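PDB 6LZH: GrgF from Penicillium sp. sh18, which probably acts as a polyketide transferase in gregatin A biosynthesis, joining polyketide chains by Claisen condensation. Local coordinates for residues A[65-69]-A[86-91]; A[81-85]-A[214-218]; A[114-119]-A[138-142]; A[233-237]-A[248-252]. All blocks are in the same frame, centred on the assembly; numbering follows the deposited sequence.

Contact 1 of 4, residues A[65-69]-A[86-91]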
loop_
_atom_site.group_PDB
_atom_site.type_symbol
_atom_site.label_atom_id
_atom_site.label_comp_id
_atom_site.label_asym_id
_atom_site.label_seq_id
_atom_site.Cartn_x
_atom_site.Cartn_y
_atom_site.Cartn_z
ATOM N N LEU A 65 10.409 -11.722 19.038
ATOM C CA LEU A 65 9.982 -12.567 17.931
ATOM C C LEU A 65 8.472 -12.685 18.022
ATOM O O LEU A 65 7.961 -13.210 19.012
ATOM C CB LEU A 65 10.659 -13.943 18.041
ATOM C CG LEU A 65 10.338 -15.049 17.065
ATOM C CD1 LEU A 65 10.459 -14.510 15.664
ATOM C CD2 LEU A 65 11.281 -16.257 17.295
ATOM N N TYR A 66 7.749 -12.197 17.017
ATOM C CA TYR A 66 6.300 -12.156 17.159
ATOM C C TYR A 66 5.576 -12.646 15.914
ATOM O O TYR A 66 6.138 -12.699 14.818
ATOM C CB TYR A 66 5.828 -10.759 17.548
ATOM C CG TYR A 66 5.934 -9.644 16.532
ATOM C CD1 TYR A 66 5.000 -9.516 15.505
ATOM C CD2 TYR A 66 6.911 -8.669 16.656
ATOM C CE1 TYR A 66 5.063 -8.481 14.611
ATOM C CE2 TYR A 66 6.985 -7.603 15.762
ATOM C CZ TYR A 66 6.053 -7.515 14.740
ATOM O OH TYR A 66 6.104 -6.467 13.843
ATOM N N ASP A 67 4.316 -13.052 16.121
ATOM C CA ASP A 67 3.479 -13.510 15.022
ATOM C C ASP A 67 2.877 -12.291 14.342
ATOM O O ASP A 67 2.278 -11.446 15.027
ATOM C CB ASP A 67 2.367 -14.453 15.514
ATOM C CG ASP A 67 2.890 -15.834 15.892
ATOM O OD1 ASP A 67 3.760 -16.356 15.173
ATOM O OD2 ASP A 67 2.412 -16.421 16.883
ATOM N N PRO A 68 3.067 -12.121 13.037
ATOM C CA PRO A 68 2.432 -10.998 12.340
ATOM C C PRO A 68 0.916 -11.107 12.415
ATOM O O PRO A 68 0.349 -12.125 12.814
ATOM C CB PRO A 68 2.938 -11.135 10.897
ATOM C CG PRO A 68 4.183 -11.972 11.006
ATOM C CD PRO A 68 3.934 -12.912 12.143
ATOM N N ARG A 69 0.257 -10.014 12.037
ATOM C CA ARG A 69 -1.193 -9.980 11.974
ATOM C C ARG A 69 -1.748 -11.207 11.265
ATOM O O ARG A 69 -1.280 -11.576 10.184
ATOM C CB ARG A 69 -1.637 -8.721 11.227
ATOM C CG ARG A 69 -3.102 -8.430 11.403
ATOM C CD ARG A 69 -3.960 -9.055 10.332
ATOM N NE ARG A 69 -3.853 -8.367 9.054
ATOM C CZ ARG A 69 -4.505 -8.756 7.967
ATOM N NH1 ARG A 69 -4.374 -8.085 6.823
ATOM N NH2 ARG A 69 -5.281 -9.835 8.023
ATOM N N GLN A 86 1.100 -3.096 5.864
ATOM C CA GLN A 86 0.619 -3.115 7.245
ATOM C C GLN A 86 1.649 -3.746 8.173
ATOM O O GLN A 86 1.807 -3.325 9.324
ATOM C CB GLN A 86 -0.695 -3.892 7.343
ATOM C CG GLN A 86 -1.239 -3.946 8.773
ATOM C CD GLN A 86 -2.417 -4.903 8.944
ATOM O OE1 GLN A 86 -2.447 -5.986 8.364
ATOM N NE2 GLN A 86 -3.379 -4.510 9.766
ATOM N N GLN A 87 2.333 -4.790 7.695
ATOM C CA GLN A 87 3.288 -5.493 8.547
ATOM C C GLN A 87 4.487 -4.608 8.842
ATOM O O GLN A 87 5.011 -4.611 9.965
ATOM C CB GLN A 87 3.714 -6.819 7.896
ATOM C CG GLN A 87 4.408 -7.782 8.873
ATOM C CD GLN A 87 4.640 -9.193 8.327
ATOM O OE1 GLN A 87 3.845 -9.728 7.519
ATOM N NE2 GLN A 87 5.736 -9.813 8.784
ATOM N N ALA A 88 4.922 -3.824 7.852
ATOM C CA ALA A 88 5.968 -2.842 8.111
ATOM C C ALA A 88 5.494 -1.818 9.126
ATOM O O ALA A 88 6.249 -1.425 10.020
ATOM C CB ALA A 88 6.373 -2.140 6.810
ATOM N N GLU A 89 4.251 -1.339 8.975
ATOM C CA GLU A 89 3.699 -0.409 9.954
ATOM C C GLU A 89 3.741 -1.011 11.348
ATOM O O GLU A 89 4.068 -0.326 12.324
ATOM C CB GLU A 89 2.264 -0.050 9.585
ATOM C CG GLU A 89 2.134 1.017 8.529
ATOM C CD GLU A 89 0.677 1.360 8.296
ATOM O OE1 GLU A 89 0.050 2.011 9.162
ATOM O OE2 GLU A 89 0.156 0.932 7.266
ATOM N N HIS A 90 3.421 -2.296 11.454
ATOM C CA HIS A 90 3.389 -2.939 12.758
ATOM C C HIS A 90 4.781 -3.027 13.365
ATOM O O HIS A 90 4.921 -3.006 14.589
ATOM C CB HIS A 90 2.737 -4.310 12.628
ATOM C CG HIS A 90 1.256 -4.246 12.436
ATOM N ND1 HIS A 90 0.492 -5.353 12.130
ATOM C CD2 HIS A 90 0.394 -3.201 12.513
ATOM C CE1 HIS A 90 -0.775 -4.993 12.025
ATOM N NE2 HIS A 90 -0.862 -3.693 12.254
ATOM N N LEU A 91 5.824 -3.099 12.530
ATOM C CA LEU A 91 7.189 -3.063 13.055
ATOM C C LEU A 91 7.520 -1.706 13.666
ATOM O O LEU A 91 8.296 -1.635 14.629
ATOM C CB LEU A 91 8.193 -3.397 11.958
ATOM C CG LEU A 91 8.342 -4.876 11.623
ATOM C CD1 LEU A 91 9.300 -5.031 10.446
ATOM C CD2 LEU A 91 8.861 -5.667 12.839
HETATM O O HOH W 1 4.917 -6.798 11.767
HETATM O O HOH W 2 1.655 -7.735 11.136
HETATM O O HOH W 3 -4.371 -5.372 6.112
#

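Contact 2 of 4, residues A[81-85]-A[214-218]. With NA (sodium ion), chain D.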
loop_
_atom_site.group_PDB
_atom_site.type_symbol
_atom_site.label_atom_id
_atom_site.label_comp_id
_atom_site.label_asym_id
_atom_site.label_seq_id
_atom_site.Cartn_x
_atom_site.Cartn_y
_atom_site.Cartn_z
ATOM N N ASP A 81 -3.528 -13.735 5.773
ATOM C CA ASP A 81 -3.924 -12.664 4.869
ATOM C C ASP A 81 -2.796 -11.637 4.976
ATOM O O ASP A 81 -2.687 -10.926 5.978
ATOM C CB ASP A 81 -5.287 -12.107 5.286
ATOM C CG ASP A 81 -5.705 -10.922 4.461
ATOM O OD1 ASP A 81 -5.618 -11.020 3.223
ATOM O OD2 ASP A 81 -6.100 -9.897 5.061
ATOM N N ILE A 82 -1.927 -11.598 3.974
ATOM C CA ILE A 82 -0.606 -10.992 4.100
ATOM C C ILE A 82 -0.669 -9.582 3.533
ATOM O O ILE A 82 -1.262 -9.357 2.472
ATOM C CB ILE A 82 0.474 -11.824 3.378
ATOM C CG1 ILE A 82 0.669 -13.225 3.991
ATOM C CG2 ILE A 82 1.796 -11.083 3.338
ATOM C CD1 ILE A 82 0.351 -13.355 5.457
ATOM N N ASP A 83 -0.078 -8.629 4.252
ATOM C CA ASP A 83 -0.105 -7.221 3.862
ATOM C C ASP A 83 1.244 -6.632 4.260
ATOM O O ASP A 83 1.452 -6.304 5.431
ATOM C CB ASP A 83 -1.265 -6.490 4.540
ATOM C CG ASP A 83 -1.434 -5.063 4.037
ATOM O OD1 ASP A 83 -0.533 -4.571 3.323
ATOM O OD2 ASP A 83 -2.469 -4.442 4.360
ATOM N N ALA A 84 2.164 -6.525 3.293
ATOM C CA ALA A 84 3.506 -6.050 3.614
ATOM C C ALA A 84 3.469 -4.646 4.192
ATOM O O ALA A 84 4.152 -4.357 5.179
ATOM C CB ALA A 84 4.399 -6.080 2.372
ATOM N N ARG A 85 2.689 -3.745 3.574
ATOM C CA ARG A 85 2.614 -2.383 4.089
ATOM C C ARG A 85 2.170 -2.368 5.547
ATOM O O ARG A 85 2.783 -1.699 6.387
ATOM C CB ARG A 85 1.661 -1.543 3.243
ATOM C CG ARG A 85 1.647 -0.107 3.689
ATOM C CD ARG A 85 0.609 0.686 2.886
ATOM N NE ARG A 85 -0.697 0.611 3.529
ATOM C CZ ARG A 85 -1.764 1.286 3.117
ATOM N NH1 ARG A 85 -1.671 2.076 2.059
ATOM N NH2 ARG A 85 -2.918 1.171 3.763
ATOM N N LYS A 214 -2.986 -7.166 -2.732
ATOM C CA LYS A 214 -2.168 -6.157 -2.063
ATOM C C LYS A 214 -0.713 -6.180 -2.528
ATOM O O LYS A 214 -0.063 -5.127 -2.560
ATOM C CB LYS A 214 -2.247 -6.347 -0.554
ATOM C CG LYS A 214 -3.578 -5.904 0.035
ATOM C CD LYS A 214 -3.526 -5.853 1.554
ATOM C CE LYS A 214 -4.912 -5.623 2.165
ATOM N NZ LYS A 214 -5.741 -6.876 2.177
ATOM N N SER A 215 -0.173 -7.351 -2.887
ATOM C CA SER A 215 1.221 -7.367 -3.309
ATOM C C SER A 215 1.423 -6.674 -4.650
ATOM O O SER A 215 2.517 -6.162 -4.898
ATOM C CB SER A 215 1.771 -8.800 -3.357
ATOM O OG SER A 215 1.036 -9.629 -4.238
ATOM N N LEU A 216 0.400 -6.609 -5.508
ATOM C CA LEU A 216 0.593 -5.929 -6.787
ATOM C C LEU A 216 0.889 -4.451 -6.592
ATOM O O LEU A 216 1.558 -3.845 -7.438
ATOM C CB LEU A 216 -0.627 -6.080 -7.692
ATOM C CG LEU A 216 -0.880 -7.410 -8.399
ATOM C CD1 LEU A 216 -2.057 -7.225 -9.352
ATOM C CD2 LEU A 216 0.362 -7.940 -9.146
ATOM N N SER A 217 0.418 -3.861 -5.489
ATOM C CA SER A 217 0.663 -2.453 -5.200
ATOM C C SER A 217 1.870 -2.240 -4.305
ATOM O O SER A 217 2.127 -1.102 -3.885
ATOM C CB SER A 217 -0.558 -1.806 -4.545
ATOM O OG SER A 217 -0.965 -2.536 -3.387
ATOM N N TRP A 218 2.594 -3.305 -3.984
ATOM C CA TRP A 218 3.739 -3.253 -3.084
ATOM C C TRP A 218 4.979 -3.621 -3.886
ATOM O O TRP A 218 5.078 -4.734 -4.410
ATOM C CB TRP A 218 3.537 -4.204 -1.904
ATOM C CG TRP A 218 4.638 -4.143 -0.905
ATOM C CD1 TRP A 218 5.674 -5.023 -0.778
ATOM C CD2 TRP A 218 4.826 -3.144 0.105
ATOM N NE1 TRP A 218 6.504 -4.631 0.257
ATOM C CE2 TRP A 218 5.999 -3.487 0.819
ATOM C CE3 TRP A 218 4.113 -2.002 0.488
ATOM C CZ2 TRP A 218 6.474 -2.728 1.890
ATOM C CZ3 TRP A 218 4.592 -1.237 1.552
ATOM C CH2 TRP A 218 5.758 -1.613 2.247
HETATM NA NA NA D . 4.753 -6.675 -5.324
HETATM O O HOH W 4 -6.658 -7.448 5.411
HETATM O O HOH W 5 4.451 -5.294 -7.279
HETATM O O HOH W 6 6.987 -7.073 -6.581
HETATM O O HOH W 7 5.624 -8.061 -3.466
#

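Contact 3 of 4, residues A[114-119]-A[138-142]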
loop_
_atom_site.group_PDB
_atom_site.type_symbol
_atom_site.label_atom_id
_atom_site.label_comp_id
_atom_site.label_asym_id
_atom_site.label_seq_id
_atom_site.Cartn_x
_atom_site.Cartn_y
_atom_site.Cartn_z
ATOM N N LEU A 114 13.638 -12.775 7.765
ATOM C CA LEU A 114 13.919 -13.888 6.866
ATOM C C LEU A 114 12.821 -13.971 5.811
ATOM O O LEU A 114 11.630 -13.923 6.134
ATOM C CB LEU A 114 14.001 -15.207 7.647
ATOM C CG LEU A 114 14.103 -16.484 6.812
ATOM C CD1 LEU A 114 15.434 -16.542 6.020
ATOM C CD2 LEU A 114 13.969 -17.704 7.696
ATOM N N CYS A 115 13.217 -14.092 4.548
ATOM C CA CYS A 115 12.283 -14.350 3.444
ATOM C C CYS A 115 11.305 -13.180 3.371
ATOM O O CYS A 115 11.750 -12.027 3.228
ATOM C CB CYS A 115 11.666 -15.742 3.660
ATOM S SG CYS A 115 10.414 -16.237 2.411
ATOM N N PHE A 116 9.984 -13.388 3.425
ATOM C CA PHE A 116 9.061 -12.262 3.378
ATOM C C PHE A 116 9.305 -11.302 4.537
ATOM O O PHE A 116 9.112 -10.093 4.387
ATOM C CB PHE A 116 7.618 -12.765 3.385
ATOM C CG PHE A 116 6.609 -11.637 3.303
ATOM C CD1 PHE A 116 6.272 -11.098 2.086
ATOM C CD2 PHE A 116 6.017 -11.125 4.448
ATOM C CE1 PHE A 116 5.355 -10.070 1.993
ATOM C CE2 PHE A 116 5.104 -10.097 4.364
ATOM C CZ PHE A 116 4.774 -9.569 3.142
ATOM N N GLY A 117 9.729 -11.818 5.695
ATOM C CA GLY A 117 10.078 -10.959 6.812
ATOM C C GLY A 117 11.213 -9.999 6.496
ATOM O O GLY A 117 11.277 -8.913 7.084
ATOM N N GLY A 118 12.079 -10.364 5.544
ATOM C CA GLY A 118 13.164 -9.489 5.147
ATOM C C GLY A 118 12.699 -8.370 4.250
ATOM O O GLY A 118 13.255 -7.273 4.293
ATOM N N ASN A 119 11.677 -8.633 3.438
ATOM C CA ASN A 119 11.027 -7.576 2.674
ATOM C C ASN A 119 10.422 -6.542 3.620
ATOM O O ASN A 119 10.696 -5.344 3.512
ATOM C CB ASN A 119 9.963 -8.201 1.769
ATOM C CG ASN A 119 9.213 -7.178 0.914
ATOM O OD1 ASN A 119 8.595 -6.256 1.426
ATOM N ND2 ASN A 119 9.239 -7.378 -0.400
ATOM N N ALA A 138 17.803 -13.678 2.874
ATOM C CA ALA A 138 17.110 -14.222 1.721
ATOM C C ALA A 138 15.757 -13.542 1.488
ATOM O O ALA A 138 14.730 -14.233 1.415
ATOM C CB ALA A 138 16.950 -15.733 1.874
ATOM N N PRO A 139 15.707 -12.207 1.361
ATOM C CA PRO A 139 14.404 -11.528 1.293
ATOM C C PRO A 139 13.620 -11.883 0.042
ATOM O O PRO A 139 14.177 -12.031 -1.048
ATOM C CB PRO A 139 14.772 -10.043 1.300
ATOM C CG PRO A 139 16.186 -9.989 0.762
ATOM C CD PRO A 139 16.825 -11.242 1.368
ATOM N N LEU A 140 12.303 -12.012 0.214
ATOM C CA LEU A 140 11.398 -12.227 -0.913
ATOM C C LEU A 140 11.118 -10.869 -1.545
ATOM O O LEU A 140 10.600 -9.972 -0.876
ATOM C CB LEU A 140 10.110 -12.899 -0.431
ATOM C CG LEU A 140 8.849 -13.039 -1.294
ATOM C CD1 LEU A 140 9.177 -13.387 -2.732
ATOM C CD2 LEU A 140 7.978 -14.129 -0.681
ATOM N N ILE A 141 11.506 -10.696 -2.805
ATOM C CA ILE A 141 11.458 -9.385 -3.449
ATOM C C ILE A 141 10.206 -9.222 -4.307
ATOM O O ILE A 141 9.592 -8.151 -4.322
ATOM C CB ILE A 141 12.735 -9.141 -4.288
ATOM C CG1 ILE A 141 13.988 -9.134 -3.408
ATOM C CG2 ILE A 141 12.636 -7.837 -5.064
ATOM C CD1 ILE A 141 13.884 -8.256 -2.170
ATOM N N ASP A 142 9.812 -10.257 -5.050
ATOM C CA ASP A 142 8.709 -10.112 -5.992
ATOM C C ASP A 142 7.781 -11.310 -5.902
ATOM O O ASP A 142 8.227 -12.453 -6.034
ATOM C CB ASP A 142 9.236 -9.955 -7.425
ATOM C CG ASP A 142 8.128 -9.695 -8.430
ATOM O OD1 ASP A 142 7.211 -8.895 -8.121
ATOM O OD2 ASP A 142 8.185 -10.286 -9.529
HETATM O O HOH W 8 8.127 -6.179 -3.080
#

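Contact 4 of 4, residues A[233-237]-A[248-252]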
loop_
_atom_site.group_PDB
_atom_site.type_symbol
_atom_site.label_atom_id
_atom_site.label_comp_id
_atom_site.label_asym_id
_atom_site.label_seq_id
_atom_site.Cartn_x
_atom_site.Cartn_y
_atom_site.Cartn_z
ATOM N N MET A 233 22.051 -4.612 5.976
ATOM C CA MET A 233 22.807 -5.765 5.522
ATOM C C MET A 233 21.880 -6.742 4.826
ATOM O O MET A 233 20.823 -7.092 5.364
ATOM C CB MET A 233 23.499 -6.460 6.691
ATOM C CG MET A 233 24.181 -7.715 6.273
ATOM S SD MET A 233 25.078 -8.416 7.693
ATOM C CE MET A 233 25.849 -9.827 6.902
ATOM N N MET A 234 22.279 -7.210 3.650
ATOM C CA MET A 234 21.557 -8.293 3.009
ATOM C C MET A 234 22.382 -9.564 3.065
ATOM O O MET A 234 23.602 -9.538 2.835
ATOM C CB MET A 234 21.223 -7.980 1.551
ATOM C CG MET A 234 20.212 -8.984 0.996
ATOM S SD MET A 234 19.729 -8.550 -0.676
ATOM C CE MET A 234 18.770 -7.053 -0.414
ATOM N N VAL A 235 21.705 -10.675 3.340
ATOM C CA VAL A 235 22.327 -11.997 3.414
ATOM C C VAL A 235 21.641 -12.884 2.393
ATOM O O VAL A 235 20.485 -13.296 2.584
ATOM C CB VAL A 235 22.243 -12.596 4.820
ATOM C CG1 VAL A 235 22.869 -13.991 4.837
ATOM C CG2 VAL A 235 22.929 -11.659 5.806
ATOM N N THR A 236 22.348 -13.171 1.302
ATOM C CA THR A 236 21.743 -13.736 0.103
ATOM C C THR A 236 22.368 -15.096 -0.177
ATOM O O THR A 236 23.583 -15.173 -0.426
ATOM C CB THR A 236 21.942 -12.788 -1.090
ATOM O OG1 THR A 236 21.163 -11.599 -0.898
ATOM C CG2 THR A 236 21.521 -13.447 -2.391
ATOM N N PRO A 237 21.601 -16.183 -0.141
ATOM C CA PRO A 237 22.149 -17.469 -0.574
ATOM C C PRO A 237 22.529 -17.381 -2.044
ATOM O O PRO A 237 21.835 -16.740 -2.836
ATOM C CB PRO A 237 20.997 -18.453 -0.331
ATOM C CG PRO A 237 20.075 -17.751 0.685
ATOM C CD PRO A 237 20.189 -16.293 0.283
ATOM N N GLN A 248 17.163 -10.707 -5.251
ATOM C CA GLN A 248 17.748 -10.148 -4.026
ATOM C C GLN A 248 18.875 -9.169 -4.348
ATOM O O GLN A 248 18.981 -8.097 -3.734
ATOM C CB GLN A 248 18.277 -11.270 -3.117
ATOM C CG GLN A 248 17.235 -12.312 -2.660
ATOM C CD GLN A 248 17.850 -13.427 -1.806
ATOM O OE1 GLN A 248 18.679 -13.168 -0.920
ATOM N NE2 GLN A 248 17.442 -14.680 -2.069
ATOM N N LEU A 249 19.731 -9.514 -5.315
ATOM C CA LEU A 249 20.837 -8.622 -5.662
ATOM C C LEU A 249 20.326 -7.377 -6.363
ATOM O O LEU A 249 20.884 -6.288 -6.185
ATOM C CB LEU A 249 21.850 -9.353 -6.540
ATOM C CG LEU A 249 22.529 -10.516 -5.794
ATOM C CD1 LEU A 249 23.644 -11.139 -6.622
ATOM C CD2 LEU A 249 23.045 -10.045 -4.430
ATOM N N ASN A 250 19.247 -7.516 -7.132
ATOM C CA ASN A 250 18.596 -6.349 -7.716
ATOM C C ASN A 250 18.133 -5.393 -6.625
ATOM O O ASN A 250 18.363 -4.181 -6.703
ATOM C CB ASN A 250 17.427 -6.806 -8.595
ATOM C CG ASN A 250 17.895 -7.309 -9.968
ATOM O OD1 ASN A 250 19.036 -7.046 -10.370
ATOM N ND2 ASN A 250 17.024 -8.014 -10.692
ATOM N N CYS A 251 17.519 -5.929 -5.574
ATOM C CA CYS A 251 17.127 -5.085 -4.452
ATOM C C CYS A 251 18.350 -4.419 -3.815
ATOM O O CYS A 251 18.352 -3.203 -3.563
ATOM C CB CYS A 251 16.342 -5.916 -3.438
ATOM S SG CYS A 251 15.657 -4.951 -2.060
ATOM N N PHE A 252 19.404 -5.201 -3.552
ATOM C CA PHE A 252 20.628 -4.619 -2.999
ATOM C C PHE A 252 21.162 -3.505 -3.894
ATOM O O PHE A 252 21.617 -2.467 -3.401
ATOM C CB PHE A 252 21.703 -5.688 -2.796
ATOM C CG PHE A 252 22.900 -5.204 -1.996
ATOM C CD1 PHE A 252 22.839 -5.157 -0.609
ATOM C CD2 PHE A 252 24.069 -4.786 -2.623
ATOM C CE1 PHE A 252 23.901 -4.696 0.144
ATOM C CE2 PHE A 252 25.177 -4.326 -1.861
ATOM C CZ PHE A 252 25.073 -4.276 -0.475
#

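Contact 1 of 4, residues A[65-69]-A[86-91]
In this alpha/beta hydrolase fold, the end of strand 62-66 and the loop that leaves it pack against helix 84-99, which lies along one side of the central sheet. Tyr66, in the p rotamer, points from the strand toward the helix. The ring meets Leu91: Tyr66 CZ is 3.9 Å and Tyr66 OH a tight 3.0 Å from Leu91 CD2. Leu91 starts sideways, and its m,t conformation brings CD2 to the tyrosine; the side chain also touches strand 32-38. The hydroxyl reaches the helix backbone through water 1, which is 2.4 Å from Tyr66 OH and donates to Gln87 O at 2.8 Å. Gln87 is extended (t,t) and lays its amide beside the proline ring, Pro68 CG to Gln87 NE2 being 3.5 Å. His90 turns its ring edge to Arg69, with CE1 3.9 Å from Arg69 CB; Asp17 takes its NE2, and water 2 joins its ND1 to the backbone Arg69 N. The Arg69 side chain bends at chi2 (-91°) and chi3 (m), bringing its guanidinium edge to the extended Gln86. There Arg69 NE donates to Gln86 OE1 at 2.8 Å, and Arg69 NH1 to the same oxygen at 3.2 Å.

Contact 2 of 4, residues A[81-85]-A[214-218]
Asp81 opens the segment, but its OD2 and Lys214 NZ stay 4.2 Å apart, beyond a salt bridge. Water 4 lies between them, donating to Asp81 OD2 at 2.5 Å and weakly accepting from Lys214 NZ at 3.4 Å; Asp81 also forms a salt bridge to Arg69 and a hydrogen bond to Ser208. Ile82 packs on Phe116, with its carbonyl O 4.3 Å from Lys214 CD. Asp83, the N-cap of helix 84-99, rests on the lysine's aliphatic part, with OD2 3.3 Å from Lys214 CD, and its carboxylate forms a salt bridge to Arg85 of the second subunit. Ala84 fits over the indole: its CB lies 3.4 Å from the centroid of the Trp218 five-membered ring and 13° off the normal, a CH-pi contact. Arg85 lies by the six-membered ring, its CB 3.4 Å from Trp218 CZ3, and its guanidinium reaches Asp83 of the second subunit. The last turn of helix 209-216 and the residues after it give Ser215 O and Trp218 O to sodium at 2.3 and 2.2 Å. Waters 5, 7 and 6 join them at 2.4, 2.5 and 2.6 Å from the ion, carbonyl and water oxygens being typical of a sodium site.

Contact 3 of 4, residues A[114-119]-A[138-142]
Two hydrogen bonds tie the turn at Cys115 to the loop after strand 133-137. The backbone Leu140 N donates to Cys115 O at 3.1 Å, and Asn119 ND2 donates to Leu140 O at 3.0 Å. Asn119 reaches one residue further through water 8, which accepts from Asn119 ND2 at 3.1 Å and donates to Ile141 O at 2.8 Å; Asn119 OD1 accepts from Trp218 NE1. Two CA-H...O contacts add to this: Cys115 CA lies 3.2 Å from Ala138 O, and Pro139 CA 3.3 Å from Cys115 O. Leu140, the residue most covered here, then packs against the helix start, its CB 4.4 Å from Cys115 SG and its CD2 4.3 Å from Phe116 CB, at the edge of the phenyl ring. Pro139 CB sits 4.0 Å from Gly118 C. A beta carbon on Gly118 would fall about 3.2 Å from Pro139 CB, so glycine permits the close fit. Cys115 has positive phi (62°, psi -125°), the strained backbone expected where a nucleophile sits between strand and helix. With Gly113 and Gly117 it fits a GxCxG nucleophile elbow, and Cys115, His269 and Asp240 probably form the catalytic triad of this alpha/beta hydrolase fold.

Contact 4 of 4, residues A[233-237]-A[248-252]
Met234 loses more surface here than any other residue, 100 Å², and its long side chain runs from the strand along the inner side of the helix. Chi1 and chi2, both t, and chi3 m place Met234 SD 3.2 Å from Gln248 O and 3.9 Å from Gln248 CB. Its terminal CE reaches the next turn, 4.0 Å from Cys251 CB and 3.7 Å from Phe252 N, while Met234 CB touches the aromatic ring at Phe252 CD1, 3.9 Å away. The segments belong to the beta-alpha-beta unit formed by strand 232-237, helix 245-254 and strand 259-264, in which the helix crosses between parallel neighbours of the central sheet. Their axes run nearly antiparallel at 160° and approach to 9.6 Å. Gln248, with 76 Å² covered, extends its side chain back to the strand end, where Thr236 OG1 donates to Gln248 OE1 at 2.9 Å; Pro237 CD lies 3.7 Å from that oxygen. The amide's other end, NE2, hydrogen-bonds to Cys243 O and weakly to Asp240, a probable member of the catalytic triad. Thr236, with 50 Å² covered, uses its m rotamer to aim OG1 at the glutamine, and its CG2 meets Leu249 CD2 at 4.2 Å.

Contact 3 holds the probable nucleophile, Cys115, whose side chain is about 3 Å from that of His269. Contact 4 adjoins it, centres about 9 Å apart: Ala138 N lies 2.7 Å from Val235 O, a probable hydrogen bond, and Ala138 CA lies 3.2 Å from Gln248 OE1. Contact 2 meets contact 3 through Trp218 NE1 and Asn119 OD1, 2.9 Å apart and probably hydrogen-bonded. It also gives Ser215 O and Trp218 O to a sodium ion about 7 Å from the Asn119 side chain. Contacts 1 and 2 share helix 84-99 and the salt bridge from Arg69 NH1 to Asp81 OD2 at 3.1 Å. Contacts 1 and 4, centres about 21 Å apart, reach the same sheet.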